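Putative phosphosugar isomerases (Salmonella typhimurium LT2, PDB 3FKJ) probably binds a phosphorylated sugar through its SIS domains and may act as a sugar isomerase. Local coordinates at residues A[20-23]-A[24-28]. Numbering follows the deposited sequence.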
HETATM    1  N   MSE A  20      -4.789 -21.195 -27.501  1.00 45.70           N
HETATM    2  CA  MSE A  20      -4.418 -20.180 -26.562  1.00 47.77           C
HETATM    3  C   MSE A  20      -5.605 -19.345 -26.104  1.00 46.95           C
HETATM    4  O   MSE A  20      -6.391 -18.869 -26.941  1.00 45.38           O
HETATM    5  CB  MSE A  20      -3.390 -19.263 -27.204  1.00 48.29           C
HETATM    6  CG  MSE A  20      -1.980 -19.831 -27.169  1.00 51.43           C
HETATM    7 SE   MSE A  20      -0.762 -18.409 -27.091  0.75 48.71          SE
HETATM    8  CE  MSE A  20      -0.844 -18.018 -28.931  1.00 45.21           C
ATOM      9  N   SER A  21      -5.697 -19.175 -24.772  1.00 44.12           N
ATOM     10  CA  SER A  21      -6.536 -18.179 -24.128  1.00 42.15           C
ATOM     11  C   SER A  21      -6.510 -16.899 -24.964  1.00 39.83           C
ATOM     12  O   SER A  21      -5.441 -16.477 -25.437  1.00 39.77           O
ATOM     13  CB  SER A  21      -5.959 -17.826 -22.720  1.00 44.56           C
ATOM     14  OG  SER A  21      -6.667 -18.319 -21.583  1.00 47.18           O
ATOM     15  N   VAL A  22      -7.652 -16.233 -25.060  1.00 37.82           N
ATOM     16  CA  VAL A  22      -7.724 -14.867 -25.576  1.00 37.45           C
ATOM     17  C   VAL A  22      -6.806 -13.914 -24.823  1.00 37.33           C
ATOM     18  O   VAL A  22      -6.102 -13.106 -25.448  1.00 34.53           O
ATOM     19  CB  VAL A  22      -9.172 -14.314 -25.462  1.00 38.39           C
ATOM     20  CG1 VAL A  22      -9.237 -12.804 -25.734  1.00 36.92           C
ATOM     21  CG2 VAL A  22     -10.090 -15.069 -26.385  1.00 37.44           C
ATOM     22  N   ALA A  23      -6.835 -13.999 -23.481  1.00 36.48           N
ATOM     23  CA  ALA A  23      -5.991 -13.167 -22.627  1.00 36.36           C
ATOM     24  C   ALA A  23      -4.503 -13.535 -22.774  1.00 35.39           C
ATOM     25  O   ALA A  23      -3.666 -12.659 -22.893  1.00 35.05           O
ATOM     26  CB  ALA A  23      -6.421 -13.260 -21.180  1.00 35.62           C
ATOM     27  N   HIS A  24      -4.186 -14.823 -22.760  1.00 34.83           N
ATOM     28  CA  HIS A  24      -2.818 -15.310 -23.030  1.00 36.50           C
ATOM     29  C   HIS A  24      -2.250 -14.732 -24.342  1.00 36.62           C
ATOM     30  O   HIS A  24      -1.170 -14.173 -24.344  1.00 38.14           O
ATOM     31  CB  HIS A  24      -2.836 -16.832 -23.091  1.00 36.34           C
ATOM     32  CG  HIS A  24      -1.491 -17.495 -23.105  1.00 39.37           C
ATOM     33  ND1 HIS A  24      -1.360 -18.866 -23.096  1.00 40.87           N
ATOM     34  CD2 HIS A  24      -0.231 -16.998 -23.082  1.00 36.98           C
ATOM     35  CE1 HIS A  24      -0.077 -19.184 -23.089  1.00 43.55           C
ATOM     36  NE2 HIS A  24       0.628 -18.069 -23.070  1.00 38.43           N
ATOM     37  N   GLU A  25      -3.002 -14.826 -25.437  1.00 35.60           N
ATOM     38  CA  GLU A  25      -2.504 -14.363 -26.724  1.00 36.27           C
ATOM     39  C   GLU A  25      -2.357 -12.851 -26.805  1.00 35.93           C
ATOM     40  O   GLU A  25      -1.379 -12.363 -27.353  1.00 31.47           O
ATOM     41  CB  GLU A  25      -3.400 -14.867 -27.863  1.00 34.55           C
ATOM     42  CG  GLU A  25      -2.677 -15.101 -29.166  1.00 41.79           C
ATOM     43  CD  GLU A  25      -3.314 -16.227 -30.054  1.00 43.84           C
ATOM     44  OE1 GLU A  25      -4.431 -16.721 -29.753  1.00 45.92           O
ATOM     45  OE2 GLU A  25      -2.681 -16.614 -31.059  1.00 51.12           O
ATOM     46  N   ASN A  26      -3.336 -12.118 -26.270  1.00 37.50           N
ATOM     47  CA  ASN A  26      -3.255 -10.653 -26.174  1.00 38.40           C
ATOM     48  C   ASN A  26      -2.028 -10.202 -25.419  1.00 36.67           C
ATOM     49  O   ASN A  26      -1.230  -9.399 -25.922  1.00 35.87           O
ATOM     50  CB  ASN A  26      -4.494 -10.064 -25.478  1.00 40.57           C
ATOM     51  CG  ASN A  26      -5.684  -9.905 -26.421  1.00 40.99           C
ATOM     52  OD1 ASN A  26      -5.553 -10.033 -27.644  1.00 44.30           O
ATOM     53  ND2 ASN A  26      -6.843  -9.618 -25.852  1.00 33.45           N
ATOM     54  N   ALA A  27      -1.880 -10.729 -24.206  1.00 37.81           N
ATOM     55  CA  ALA A  27      -0.730 -10.416 -23.359  1.00 36.13           C
ATOM     56  C   ALA A  27       0.576 -10.688 -24.074  1.00 35.14           C
ATOM     57  O   ALA A  27       1.514  -9.886 -24.047  1.00 33.28           O
ATOM     58  CB  ALA A  27      -0.778 -11.232 -22.072  1.00 37.25           C
ATOM     59  N   ARG A  28       0.639 -11.840 -24.727  1.00 35.86           N
ATOM     60  CA  ARG A  28       1.874 -12.277 -25.342  1.00 36.13           C
ATOM     61  C   ARG A  28       2.253 -11.403 -26.535  1.00 36.37           C
ATOM     62  O   ARG A  28       3.430 -11.031 -26.669  1.00 35.67           O
ATOM     63  CB  ARG A  28       1.787 -13.752 -25.722  1.00 37.12           C
ATOM     64  CG  ARG A  28       3.034 -14.256 -26.383  1.00 44.38           C
ATOM     65  CD  ARG A  28       3.363 -15.659 -25.984  1.00 47.05           C
ATOM     66  NE  ARG A  28       2.852 -16.653 -26.915  1.00 54.78           N
ATOM     67  CZ  ARG A  28       3.197 -17.938 -26.862  1.00 53.89           C
ATOM     68  NH1 ARG A  28       4.031 -18.391 -25.915  1.00 50.42           N
ATOM     69  NH2 ARG A  28       2.710 -18.777 -27.755  1.00 47.65           N
TER
HETATM   70  O   HOH W   1      -3.582 -20.486 -22.823  1.00 39.69           O
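M20, a selenomethionine, sets its selenium over the centre of one face of the H24 imidazole: SE stands 4.0 Å from the ring centroid, 6° off the normal, a Met-aromatic contact. CG beside the backbone N (chi1 -81°) and a nearly extended chi2 carry SE over the ring; the bend at chi3 turns only CE, toward the E25 carboxylate. M20 crosses the E25 and R28 side chains at about right angles, with M20 SE 3.6 Å from R28 NH2, oblique to the guanidinium. With CG anti to the backbone N (chi1 -169°), the H24 ring stands out roughly across the helix axis, and the M20 chain runs forward along that axis over it. A water at the ring edge, in plane, is 2.8 Å from H24 ND1 and accepts a bond from S21 N, tying the imidazole to the backbone ahead of the helix; Y176 OH hydrogen-bonds H24 NE2, giving both ring nitrogens a partner. S21 sits at the N-cap position without a side-chain cap, and S21 O receives E25 N at 2.9 Å, the first of three successive i to i+4 bonds, followed by N26 N to V22 O and A27 N to A23 O. V22 CG1 lies 4.0 Å from N26 ND2, side by side and pointing the same way. The opening turns of helix 22-35 pack on helix 155-170, where W161 meets the H24 ring and Y158 touches A23.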